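PDB 3DZT: D7 protein from Aedes aegypti, which modulates mosquito blood feeding by sequestering host mediators, with eicosanoids such as leukotrienes bound in an N-terminal pocket and biogenic amines in a C-terminal one. Local coordinates for residues F11-C16 with K52-R57; Q74-A79 with N126-N131; Q148-Y153 with S271-F276. All coordinates share one frame; numbering follows the deposited sequence.

Interaction 1. Residues F11-C16 with K52-R57. With EAH ((5S,7E,9E,11Z,14Z)-5-hydroxyicosa-7,9,11,14-tetraenoic acid), chain C.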
loop_
_atom_site.group_PDB
_atom_site.type_symbol
_atom_site.label_atom_id
_atom_site.label_comp_id
_atom_site.label_asym_id
_atom_site.label_seq_id
_atom_site.Cartn_x
_atom_site.Cartn_y
_atom_site.Cartn_z
ATOM N N PHE A 11 -3.812 2.975 -0.297
ATOM C CA PHE A 11 -3.241 1.651 -0.484
ATOM C C PHE A 11 -4.062 0.581 0.245
ATOM O O PHE A 11 -4.398 -0.449 -0.319
ATOM C CB PHE A 11 -1.795 1.604 0.015
ATOM C CG PHE A 11 -1.174 0.255 -0.145
ATOM C CD1 PHE A 11 -0.557 -0.082 -1.337
ATOM C CD2 PHE A 11 -1.254 -0.692 0.861
ATOM C CE1 PHE A 11 -0.001 -1.379 -1.512
ATOM C CE2 PHE A 11 -0.692 -1.973 0.702
ATOM C CZ PHE A 11 -0.072 -2.295 -0.491
ATOM N N ILE A 12 -4.368 0.841 1.507
ATOM C CA ILE A 12 -5.137 -0.088 2.326
ATOM C C ILE A 12 -6.501 -0.329 1.715
ATOM O O ILE A 12 -6.906 -1.481 1.535
ATOM C CB ILE A 12 -5.301 0.456 3.771
ATOM C CG1 ILE A 12 -3.960 0.295 4.505
ATOM C CG2 ILE A 12 -6.423 -0.316 4.519
ATOM C CD1 ILE A 12 -3.898 0.973 5.921
ATOM N N PHE A 13 -7.227 0.743 1.421
ATOM C CA PHE A 13 -8.598 0.581 0.896
ATOM C C PHE A 13 -8.605 -0.231 -0.399
ATOM O O PHE A 13 -9.395 -1.174 -0.555
ATOM C CB PHE A 13 -9.225 1.951 0.620
ATOM C CG PHE A 13 -9.453 2.798 1.860
ATOM C CD1 PHE A 13 -9.872 2.239 3.066
ATOM C CD2 PHE A 13 -9.275 4.183 1.782
ATOM C CE1 PHE A 13 -10.061 3.061 4.202
ATOM C CE2 PHE A 13 -9.476 5.012 2.898
ATOM C CZ PHE A 13 -9.874 4.442 4.103
ATOM N N THR A 14 -7.734 0.146 -1.339
ATOM C CA THR A 14 -7.700 -0.503 -2.665
ATOM C C THR A 14 -7.211 -1.949 -2.611
ATOM O O THR A 14 -7.747 -2.787 -3.307
ATOM C CB THR A 14 -6.926 0.328 -3.716
ATOM O OG1 THR A 14 -5.589 0.564 -3.261
ATOM C CG2 THR A 14 -7.621 1.662 -3.914
ATOM N N ARG A 15 -6.203 -2.236 -1.790
ATOM C CA ARG A 15 -5.741 -3.625 -1.613
ATOM C C ARG A 15 -6.887 -4.477 -1.033
ATOM O O ARG A 15 -7.160 -5.569 -1.529
ATOM C CB ARG A 15 -4.520 -3.672 -0.697
ATOM C CG ARG A 15 -4.026 -5.091 -0.300
ATOM C CD ARG A 15 -3.709 -5.985 -1.520
ATOM N NE ARG A 15 -2.668 -5.378 -2.366
ATOM C CZ ARG A 15 -1.352 -5.508 -2.140
ATOM N NH1 ARG A 15 -0.912 -6.244 -1.115
ATOM N NH2 ARG A 15 -0.475 -4.926 -2.948
ATOM N N CYS A 16 -7.531 -3.974 0.017
ATOM C CA CYS A 16 -8.615 -4.714 0.649
ATOM C C CYS A 16 -9.778 -4.928 -0.319
ATOM O O CYS A 16 -10.401 -5.991 -0.317
ATOM C CB CYS A 16 -9.072 -4.007 1.935
ATOM S SG CYS A 16 -7.803 -4.178 3.235
ATOM N N LYS A 52 -13.092 -6.526 7.658
ATOM C CA LYS A 52 -12.008 -7.050 8.526
ATOM C C LYS A 52 -10.617 -6.670 7.996
ATOM O O LYS A 52 -9.748 -6.250 8.764
ATOM C CB LYS A 52 -12.116 -8.574 8.714
ATOM C CG LYS A 52 -10.963 -9.139 9.553
ATOM C CD LYS A 52 -10.810 -10.648 9.424
ATOM C CE LYS A 52 -9.485 -11.071 10.069
ATOM N NZ LYS A 52 -9.103 -12.440 9.716
ATOM N N CYS A 53 -10.411 -6.815 6.684
ATOM C CA CYS A 53 -9.138 -6.444 6.034
ATOM C C CYS A 53 -8.702 -5.020 6.384
ATOM O O CYS A 53 -7.558 -4.784 6.796
ATOM C CB CYS A 53 -9.267 -6.574 4.524
ATOM S SG CYS A 53 -7.775 -6.209 3.567
ATOM N N VAL A 54 -9.598 -4.060 6.199
ATOM C CA VAL A 54 -9.282 -2.656 6.510
ATOM C C VAL A 54 -8.981 -2.475 8.014
ATOM O O VAL A 54 -8.039 -1.755 8.417
ATOM C CB VAL A 54 -10.442 -1.723 6.071
ATOM C CG1 VAL A 54 -10.145 -0.287 6.421
ATOM C CG2 VAL A 54 -10.710 -1.891 4.556
ATOM N N LEU A 55 -9.807 -3.097 8.846
ATOM C CA LEU A 55 -9.652 -2.997 10.301
ATOM C C LEU A 55 -8.318 -3.595 10.747
ATOM O O LEU A 55 -7.650 -3.051 11.639
ATOM C CB LEU A 55 -10.805 -3.716 11.015
ATOM C CG LEU A 55 -12.172 -3.054 10.878
ATOM C CD1 LEU A 55 -13.302 -4.029 11.306
ATOM C CD2 LEU A 55 -12.188 -1.754 11.693
ATOM N N VAL A 56 -7.923 -4.694 10.111
ATOM C CA VAL A 56 -6.623 -5.316 10.426
ATOM C C VAL A 56 -5.450 -4.439 9.955
ATOM O O VAL A 56 -4.522 -4.176 10.726
ATOM C CB VAL A 56 -6.508 -6.761 9.876
ATOM C CG1 VAL A 56 -5.043 -7.246 9.947
ATOM C CG2 VAL A 56 -7.460 -7.721 10.644
ATOM N N ARG A 57 -5.524 -3.939 8.718
ATOM C CA ARG A 57 -4.404 -3.174 8.148
ATOM C C ARG A 57 -4.193 -1.848 8.855
ATOM O O ARG A 57 -3.066 -1.376 8.932
ATOM C CB ARG A 57 -4.595 -2.965 6.644
ATOM C CG ARG A 57 -4.311 -4.219 5.846
ATOM C CD ARG A 57 -4.239 -3.913 4.354
ATOM N NE ARG A 57 -4.344 -5.161 3.613
ATOM C CZ ARG A 57 -3.305 -5.877 3.201
ATOM N NH1 ARG A 57 -2.068 -5.448 3.423
ATOM N NH2 ARG A 57 -3.521 -7.027 2.555
HETATM O O1 EAH C . -8.445 10.744 -2.102
HETATM C C1 EAH C . -9.508 10.200 -2.071
HETATM O O2 EAH C . -10.119 10.030 -3.097
HETATM C C2 EAH C . -10.146 9.764 -0.788
HETATM C C3 EAH C . -11.178 8.754 -1.179
HETATM C C4 EAH C . -10.877 7.358 -0.672
HETATM C C5 EAH C . -12.177 6.594 -0.451
HETATM O O3 EAH C . -12.867 7.025 0.588
HETATM C C6 EAH C . -11.948 5.096 -0.481
HETATM C C7 EAH C . -13.139 4.273 -0.067
HETATM C C8 EAH C . -12.835 3.329 1.032
HETATM C C9 EAH C . -14.016 2.803 1.653
HETATM C C10 EAH C . -13.817 2.269 2.839
HETATM C C11 EAH C . -15.096 1.822 3.312
HETATM C C12 EAH C . -15.326 1.405 4.523
HETATM C C13 EAH C . -14.221 1.267 5.494
HETATM C C14 EAH C . -14.100 -0.159 5.923
HETATM C C15 EAH C . -14.133 -0.670 7.124
HETATM C C16 EAH C . -14.302 0.097 8.386
HETATM C C17 EAH C . -12.991 0.580 8.929
HETATM C C18 EAH C . -12.858 1.989 8.461
HETATM C C19 EAH C . -12.076 2.940 9.318
HETATM C C20 EAH C . -10.607 2.748 9.256
HETATM O O HOH W 1 -1.863 -8.533 0.799
#

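Interaction 2. Residues Q74-A79 with N126-N131. With EAH ((5S,7E,9E,11Z,14Z)-5-hydroxyicosa-7,9,11,14-tetraenoic acid), chain C.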
loop_
_atom_site.group_PDB
_atom_site.type_symbol
_atom_site.label_atom_id
_atom_site.label_comp_id
_atom_site.label_asym_id
_atom_site.label_seq_id
_atom_site.Cartn_x
_atom_site.Cartn_y
_atom_site.Cartn_z
ATOM N N GLN A 74 -6.601 7.673 18.175
ATOM C CA GLN A 74 -5.903 8.764 18.844
ATOM C C GLN A 74 -4.633 9.161 18.088
ATOM O O GLN A 74 -4.356 10.356 17.924
ATOM C CB GLN A 74 -5.639 8.437 20.313
ATOM C CG GLN A 74 -6.909 8.456 21.207
ATOM C CD GLN A 74 -7.726 9.775 21.142
ATOM O OE1 GLN A 74 -7.182 10.878 21.039
ATOM N NE2 GLN A 74 -9.042 9.642 21.218
ATOM N N GLU A 75 -3.884 8.172 17.601
ATOM C CA GLU A 75 -2.677 8.453 16.822
ATOM C C GLU A 75 -2.999 9.210 15.543
ATOM O O GLU A 75 -2.276 10.137 15.156
ATOM C CB GLU A 75 -1.903 7.168 16.498
ATOM C CG GLU A 75 -1.056 6.659 17.664
ATOM C CD GLU A 75 -0.092 7.718 18.200
ATOM O OE1 GLU A 75 0.910 8.022 17.510
ATOM O OE2 GLU A 75 -0.348 8.247 19.306
ATOM N N GLN A 76 -4.097 8.819 14.896
ATOM C CA GLN A 76 -4.503 9.443 13.646
ATOM C C GLN A 76 -4.904 10.903 13.873
ATOM O O GLN A 76 -4.522 11.784 13.094
ATOM C CB GLN A 76 -5.631 8.642 12.977
ATOM C CG GLN A 76 -5.965 9.102 11.566
ATOM C CD GLN A 76 -4.902 8.694 10.526
ATOM O OE1 GLN A 76 -3.958 7.966 10.832
ATOM N NE2 GLN A 76 -5.080 9.156 9.291
ATOM N N PHE A 77 -5.667 11.155 14.934
ATOM C CA PHE A 77 -6.122 12.510 15.251
ATOM C C PHE A 77 -4.944 13.409 15.640
ATOM O O PHE A 77 -4.921 14.594 15.303
ATOM C CB PHE A 77 -7.122 12.481 16.404
ATOM C CG PHE A 77 -7.793 13.799 16.666
ATOM C CD1 PHE A 77 -8.205 14.626 15.614
ATOM C CD2 PHE A 77 -8.077 14.188 17.974
ATOM C CE1 PHE A 77 -8.853 15.850 15.877
ATOM C CE2 PHE A 77 -8.719 15.401 18.243
ATOM C CZ PHE A 77 -9.105 16.236 17.203
ATOM N N LYS A 78 -3.993 12.853 16.375
ATOM C CA LYS A 78 -2.778 13.603 16.751
ATOM C C LYS A 78 -2.024 14.082 15.494
ATOM O O LYS A 78 -1.547 15.226 15.417
ATOM C CB LYS A 78 -1.881 12.710 17.604
ATOM C CG LYS A 78 -0.520 13.306 17.886
ATOM C CD LYS A 78 0.135 12.662 19.092
ATOM C CE LYS A 78 1.532 13.227 19.293
ATOM N NZ LYS A 78 1.989 13.028 20.700
ATOM N N ALA A 79 -1.929 13.200 14.516
ATOM C CA ALA A 79 -1.252 13.507 13.249
ATOM C C ALA A 79 -2.050 14.496 12.381
ATOM O O ALA A 79 -1.445 15.292 11.646
ATOM C CB ALA A 79 -0.994 12.227 12.473
ATOM N N ASN A 126 -13.629 11.024 7.800
ATOM C CA ASN A 126 -12.811 12.245 7.784
ATOM C C ASN A 126 -11.394 12.002 8.272
ATOM O O ASN A 126 -10.434 12.446 7.644
ATOM C CB ASN A 126 -13.489 13.341 8.611
ATOM C CG ASN A 126 -14.741 13.894 7.919
ATOM O OD1 ASN A 126 -15.086 13.465 6.836
ATOM N ND2 ASN A 126 -15.415 14.834 8.552
ATOM N N LEU A 127 -11.284 11.271 9.381
ATOM C CA LEU A 127 -10.003 11.044 10.047
ATOM C C LEU A 127 -9.066 10.205 9.208
ATOM O O LEU A 127 -7.856 10.417 9.236
ATOM C CB LEU A 127 -10.215 10.298 11.353
ATOM C CG LEU A 127 -10.119 10.998 12.689
ATOM C CD1 LEU A 127 -9.955 9.933 13.761
ATOM C CD2 LEU A 127 -8.926 11.998 12.730
ATOM N N PHE A 128 -9.641 9.246 8.495
ATOM C CA PHE A 128 -8.857 8.231 7.782
ATOM C C PHE A 128 -8.795 8.453 6.267
ATOM O O PHE A 128 -8.628 7.497 5.490
ATOM C CB PHE A 128 -9.313 6.806 8.168
ATOM C CG PHE A 128 -8.862 6.400 9.566
ATOM C CD1 PHE A 128 -7.539 5.988 9.783
ATOM C CD2 PHE A 128 -9.723 6.480 10.653
ATOM C CE1 PHE A 128 -7.083 5.643 11.058
ATOM C CE2 PHE A 128 -9.276 6.132 11.956
ATOM C CZ PHE A 128 -7.945 5.740 12.153
ATOM N N HIS A 129 -8.875 9.725 5.865
ATOM C CA HIS A 129 -8.610 10.133 4.476
ATOM C C HIS A 129 -9.618 9.529 3.514
ATOM O O HIS A 129 -9.282 9.131 2.399
ATOM C CB HIS A 129 -7.160 9.808 4.081
ATOM C CG HIS A 129 -6.153 10.400 5.016
ATOM N ND1 HIS A 129 -6.126 11.743 5.330
ATOM C CD2 HIS A 129 -5.125 9.835 5.696
ATOM C CE1 HIS A 129 -5.137 11.979 6.172
ATOM N NE2 HIS A 129 -4.498 10.840 6.394
ATOM N N GLY A 130 -10.866 9.486 3.968
ATOM C CA GLY A 130 -11.955 8.976 3.157
ATOM C C GLY A 130 -12.787 10.097 2.552
ATOM O O GLY A 130 -13.594 9.847 1.646
ATOM N N ASN A 131 -12.605 11.306 3.068
ATOM C CA ASN A 131 -13.341 12.500 2.620
ATOM C C ASN A 131 -12.593 13.128 1.441
ATOM O O ASN A 131 -11.525 13.710 1.602
ATOM C CB ASN A 131 -13.474 13.486 3.779
ATOM C CG ASN A 131 -14.335 14.719 3.448
ATOM O OD1 ASN A 131 -14.154 15.374 2.425
ATOM N ND2 ASN A 131 -15.235 15.061 4.355
HETATM O O1 EAH C . -8.445 10.744 -2.102
HETATM C C1 EAH C . -9.508 10.200 -2.071
HETATM O O2 EAH C . -10.119 10.030 -3.097
HETATM C C2 EAH C . -10.146 9.764 -0.788
HETATM C C3 EAH C . -11.178 8.754 -1.179
HETATM C C4 EAH C . -10.877 7.358 -0.672
HETATM C C5 EAH C . -12.177 6.594 -0.451
HETATM O O3 EAH C . -12.867 7.025 0.588
HETATM C C6 EAH C . -11.948 5.096 -0.481
HETATM C C7 EAH C . -13.139 4.273 -0.067
HETATM C C8 EAH C . -12.835 3.329 1.032
HETATM C C9 EAH C . -14.016 2.803 1.653
HETATM C C10 EAH C . -13.817 2.269 2.839
HETATM C C11 EAH C . -15.096 1.822 3.312
HETATM C C12 EAH C . -15.326 1.405 4.523
HETATM C C13 EAH C . -14.221 1.267 5.494
HETATM C C14 EAH C . -14.100 -0.159 5.923
HETATM C C15 EAH C . -14.133 -0.670 7.124
HETATM C C16 EAH C . -14.302 0.097 8.386
HETATM C C17 EAH C . -12.991 0.580 8.929
HETATM C C18 EAH C . -12.858 1.989 8.461
HETATM C C19 EAH C . -12.076 2.940 9.318
HETATM C C20 EAH C . -10.607 2.748 9.256
#

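Interaction 3. Residues Q148-Y153 with S271-F276. With EAH ((5S,7E,9E,11Z,14Z)-5-hydroxyicosa-7,9,11,14-tetraenoic acid), chain C.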
loop_
_atom_site.group_PDB
_atom_site.type_symbol
_atom_site.label_atom_id
_atom_site.label_comp_id
_atom_site.label_asym_id
_atom_site.label_seq_id
_atom_site.Cartn_x
_atom_site.Cartn_y
_atom_site.Cartn_z
ATOM N N GLN A 148 1.033 11.053 -5.547
ATOM C CA GLN A 148 -0.287 11.647 -5.818
ATOM C C GLN A 148 -1.173 10.590 -6.467
ATOM O O GLN A 148 -0.685 9.599 -7.010
ATOM C CB GLN A 148 -0.140 12.844 -6.766
ATOM C CG GLN A 148 0.596 14.019 -6.152
ATOM C CD GLN A 148 -0.251 14.782 -5.143
ATOM O OE1 GLN A 148 -1.476 14.910 -5.296
ATOM N NE2 GLN A 148 0.406 15.325 -4.113
ATOM N N LYS A 149 -2.481 10.808 -6.448
ATOM C CA LYS A 149 -3.383 9.855 -7.118
ATOM C C LYS A 149 -3.042 9.784 -8.606
ATOM O O LYS A 149 -2.699 10.819 -9.212
ATOM C CB LYS A 149 -4.846 10.266 -6.917
ATOM C CG LYS A 149 -5.338 9.928 -5.489
ATOM C CD LYS A 149 -6.854 10.071 -5.296
ATOM C CE LYS A 149 -7.249 11.528 -5.473
ATOM N NZ LYS A 149 -8.728 11.776 -5.357
ATOM N N LYS A 150 -3.102 8.563 -9.159
ATOM C CA LYS A 150 -2.805 8.283 -10.582
ATOM C C LYS A 150 -1.327 8.490 -10.973
ATOM O O LYS A 150 -0.993 8.545 -12.159
ATOM C CB LYS A 150 -3.729 9.084 -11.525
ATOM C CG LYS A 150 -5.228 8.948 -11.207
ATOM C CD LYS A 150 -5.701 7.499 -11.218
ATOM C CE LYS A 150 -7.245 7.381 -11.217
ATOM N NZ LYS A 150 -7.918 8.322 -10.248
ATOM N N GLN A 151 -0.445 8.552 -9.978
ATOM C CA GLN A 151 0.980 8.728 -10.247
ATOM C C GLN A 151 1.732 7.445 -9.979
ATOM O O GLN A 151 1.619 6.881 -8.903
ATOM C CB GLN A 151 1.565 9.848 -9.372
ATOM C CG GLN A 151 3.058 10.039 -9.594
ATOM C CD GLN A 151 3.661 11.147 -8.732
ATOM O OE1 GLN A 151 3.243 11.356 -7.581
ATOM N NE2 GLN A 151 4.684 11.831 -9.271
ATOM N N SER A 152 2.517 6.990 -10.950
ATOM C CA SER A 152 3.444 5.875 -10.695
ATOM C C SER A 152 4.233 6.100 -9.411
ATOM O O SER A 152 4.798 7.198 -9.217
ATOM C CB SER A 152 4.416 5.767 -11.872
ATOM O OG SER A 152 5.510 4.934 -11.541
ATOM N N TYR A 153 4.280 5.095 -8.525
ATOM C CA TYR A 153 5.079 5.242 -7.306
ATOM C C TYR A 153 6.558 5.425 -7.666
ATOM O O TYR A 153 7.300 6.152 -6.991
ATOM C CB TYR A 153 4.888 4.084 -6.290
ATOM C CG TYR A 153 5.116 4.608 -4.858
ATOM C CD1 TYR A 153 4.033 4.985 -4.057
ATOM C CD2 TYR A 153 6.411 4.806 -4.361
ATOM C CE1 TYR A 153 4.238 5.501 -2.779
ATOM C CE2 TYR A 153 6.625 5.338 -3.095
ATOM C CZ TYR A 153 5.534 5.681 -2.312
ATOM O OH TYR A 153 5.724 6.206 -1.063
ATOM N N SER A 271 1.068 0.380 -10.012
ATOM C CA SER A 271 1.219 1.437 -9.012
ATOM C C SER A 271 0.673 2.775 -9.546
ATOM O O SER A 271 0.407 3.678 -8.761
ATOM C CB SER A 271 2.686 1.599 -8.558
ATOM O OG SER A 271 3.449 2.400 -9.442
ATOM N N GLN A 272 0.519 2.894 -10.863
ATOM C CA GLN A 272 -0.027 4.112 -11.469
ATOM C C GLN A 272 -1.492 4.358 -11.153
ATOM O O GLN A 272 -1.961 5.501 -11.246
ATOM C CB GLN A 272 0.158 4.101 -12.986
ATOM C CG GLN A 272 1.632 4.015 -13.404
ATOM C CD GLN A 272 1.833 3.842 -14.899
ATOM O OE1 GLN A 272 0.878 3.906 -15.697
ATOM N NE2 GLN A 272 3.087 3.636 -15.294
ATOM N N ILE A 273 -2.233 3.300 -10.830
ATOM C CA ILE A 273 -3.677 3.450 -10.529
ATOM C C ILE A 273 -3.966 2.437 -9.440
ATOM O O ILE A 273 -3.950 1.231 -9.709
ATOM C CB ILE A 273 -4.567 3.090 -11.737
ATOM C CG1 ILE A 273 -4.078 3.780 -13.014
ATOM C CG2 ILE A 273 -6.060 3.415 -11.402
ATOM C CD1 ILE A 273 -4.757 3.295 -14.309
ATOM N N TYR A 274 -4.154 2.901 -8.204
ATOM C CA TYR A 274 -4.327 1.940 -7.105
ATOM C C TYR A 274 -5.559 1.070 -7.303
ATOM O O TYR A 274 -5.540 -0.104 -6.916
ATOM C CB TYR A 274 -4.356 2.632 -5.739
ATOM C CG TYR A 274 -2.963 2.985 -5.230
ATOM C CD1 TYR A 274 -1.841 3.034 -6.111
ATOM C CD2 TYR A 274 -2.762 3.293 -3.891
ATOM C CE1 TYR A 274 -0.556 3.363 -5.619
ATOM C CE2 TYR A 274 -1.490 3.617 -3.404
ATOM C CZ TYR A 274 -0.414 3.670 -4.272
ATOM O OH TYR A 274 0.806 4.014 -3.748
ATOM N N ALA A 275 -6.600 1.639 -7.932
ATOM C CA ALA A 275 -7.813 0.888 -8.309
ATOM C C ALA A 275 -7.701 0.077 -9.619
ATOM O O ALA A 275 -8.727 -0.301 -10.200
ATOM C CB ALA A 275 -9.002 1.862 -8.400
ATOM N N PHE A 276 -6.468 -0.190 -10.066
ATOM C CA PHE A 276 -6.158 -0.893 -11.336
ATOM C C PHE A 276 -7.110 -2.042 -11.662
ATOM O O PHE A 276 -7.641 -2.125 -12.782
ATOM C CB PHE A 276 -4.730 -1.425 -11.260
ATOM C CG PHE A 276 -4.200 -1.988 -12.566
ATOM C CD1 PHE A 276 -3.617 -1.144 -13.517
ATOM C CD2 PHE A 276 -4.229 -3.372 -12.810
ATOM C CE1 PHE A 276 -3.126 -1.670 -14.737
ATOM C CE2 PHE A 276 -3.732 -3.902 -14.011
ATOM C CZ PHE A 276 -3.175 -3.041 -14.967
HETATM O O1 EAH C . -8.445 10.744 -2.102
HETATM C C1 EAH C . -9.508 10.200 -2.071
HETATM O O2 EAH C . -10.119 10.030 -3.097
HETATM C C2 EAH C . -10.146 9.764 -0.788
HETATM C C3 EAH C . -11.178 8.754 -1.179
HETATM C C4 EAH C . -10.877 7.358 -0.672
HETATM C C5 EAH C . -12.177 6.594 -0.451
HETATM O O3 EAH C . -12.867 7.025 0.588
HETATM C C6 EAH C . -11.948 5.096 -0.481
HETATM C C7 EAH C . -13.139 4.273 -0.067
HETATM C C8 EAH C . -12.835 3.329 1.032
HETATM C C9 EAH C . -14.016 2.803 1.653
HETATM C C10 EAH C . -13.817 2.269 2.839
HETATM C C11 EAH C . -15.096 1.822 3.312
HETATM C C12 EAH C . -15.326 1.405 4.523
HETATM C C13 EAH C . -14.221 1.267 5.494
HETATM C C14 EAH C . -14.100 -0.159 5.923
HETATM C C15 EAH C . -14.133 -0.670 7.124
HETATM C C16 EAH C . -14.302 0.097 8.386
HETATM C C17 EAH C . -12.991 0.580 8.929
HETATM C C18 EAH C . -12.858 1.989 8.461
HETATM C C19 EAH C . -12.076 2.940 9.318
HETATM C C20 EAH C . -10.607 2.748 9.256
#

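Interaction 1. Residues F11-C16 with K52-R57
Cys16 and Cys53 form a disulfide that staples helix 6-20 to helix 45-58 in the odorant-binding-protein fold of the N-terminal domain, beside the eicosanoid pocket. The segments are roughly antiparallel, their short axes at 146° and 9.2 Å apart at closest approach. Cys53 SG, held anti to its own backbone N, reaches across to Cys16 SG at 2.1 Å, and a chi3 of -75° makes the bridge left-handed.

On the pocket side, Val54 splits its two methyls between tasks. CG2 packs on Cys16 CB at 3.7 Å, while CG1 meets the edge of the Phe13 ring and, on the ligand side, the hydroxy-fatty acid near C14 and C17. Phe13 lays one ring face against the ligand's triene, CG lying 3.5 Å from C8, and its ring also meets Trp37, a leukotriene-binding residue.

Away from the pocket, Arg57 runs past Ile12 in the opposite direction and, extended from CG to NE, brings its guanidinium edge-on to Cys16 SG. Arg15 CG sits over one face, 3.5 Å from Arg57 NH2. The two guanidinium planes stand nearly perpendicular, at 84°. One water accepts from both Arg15 NH1 and Arg57 NH2, and Glu210 forms a salt bridge with Arg15. The helix pair thus passes from an apolar, ligand-facing side through the covalent bridge to a cationic side, whose charges the water and Glu210 probably moderate.

Interaction 2. Residues Q74-A79 with N126-N131
Gln76 reaches from helix 71-79 to the main chain where helix 121-127 ends, a side-chain-to-backbone tie within the helical odorant-binding-protein fold. The carbonyl it takes is that of the last helical residue, Leu127, and the tie lies directly behind the wall of the eicosanoid pocket.

Along the first segment, Gln76 is the first residue to engage. Its CG stands anti to the backbone N (chi1 -171°) and the chain then bends at chi2, which brings the amide over one face of Phe128 and up to the carbonyl of Leu127. NE2 donates to Leu127 O at 3.0 Å, with an N-H...O angle of 156°; the acceptor lies in the amide plane, whereas the donor is tilted from the carbonyl plane. The other end of the amide is held too, since Gln76 OE1 accepts from the backbone N of Phe4, so both polar atoms are fixed and rotation of the group is restrained. From CB to the amide carbon the side chain lies over the Phe128 face: CG makes a CH-pi contact, 4.0 Å from the centroid, and the amide plane is only 18° from that of the ring. The opposite face of Phe128 receives the tail of the fatty acid at C20. A glutamine thus backs an aromatic that touches the lipid.

Next comes Phe77, which turns to the flank of the same helix end. Leu127 CD2 fits against its CA and approaches the ring obliquely, while helix 86-97 packs on the ring through Lys86 and Val89.

From Phe128 on the chain leaves helical geometry, and Gly130, a leukotriene-binding residue, presents its carbonyl to the pocket: the ligand hydroxyl O3 donates to Gly130 O at 3.1 Å.

Interaction 3. Residues Q148-Y153 with S271-F276
Tyr153 and Tyr274 cross at an angle, the hydroxyl of one coming to the ring edge of the other: Tyr274 OH lies near the plane of the Tyr153 ring, 3.4 Å from CD1. That hydroxyl finds its polar partner in Glu7 of helix 6-20.

Beside them, Ser271 turns its OG between its own backbone N and carbonyl carbon (chi1 83°). From there it accepts a hydrogen bond from Tyr153 N at 3.0 Å, with an angle of 156° at the hydrogen, and bonds to Glu268 O as well. A type II beta turn from Gln148 to Gln151 leads into Ser152, the N-cap of helix 153-161, its OG bonded to Glu155 N and also to Glu268, a noradrenaline-binding residue. Its CB lies 3.6 Å from Gln272 CG. The extended Gln272 chain carries NE2 to the same Glu268 carboxylate, so these two side chains run from mutual packing to a common polar partner.

At the outer margin, Lys150 crosses Ile273 with apolar carbons, CD against CG2, while its CA makes a CA-H...O contact with Gln272 O. The end of the Lys149 chain leads away from 271-276, and its NZ donates to ligand O2 at 3.2 Å and more weakly to O1, probably reinforced by opposite charges.

The junction joins the start of helix 153-161 to the chain leaving helix 257-271 and sets this C-terminal half against helix 6-20 of the N-terminal domain, between the lipid site at Lys149 and the amine-site residue Glu268.

All three contacts touch one lipid yet differ in chemistry. Interactions 1 and 2 are buried; the first joins two helices covalently and through apolar packing, the second uses a directional amide bond at a helix end. Interaction 3 is only partly buried, a loop-to-loop junction of serines, tyrosines, Gln272 and the Lys150-Ile273 pair. Phe13 of interaction 1 packs on the backbone of 126-131, and Thr14 and Phe11 on Tyr274 of interaction 3, so segment 11-16 touches both others, which stay about 8 Å apart at their nearest atoms. The ligand spans all three, its chain at interaction 1, its tail and hydroxyl at interaction 2, its carboxylate at interaction 3.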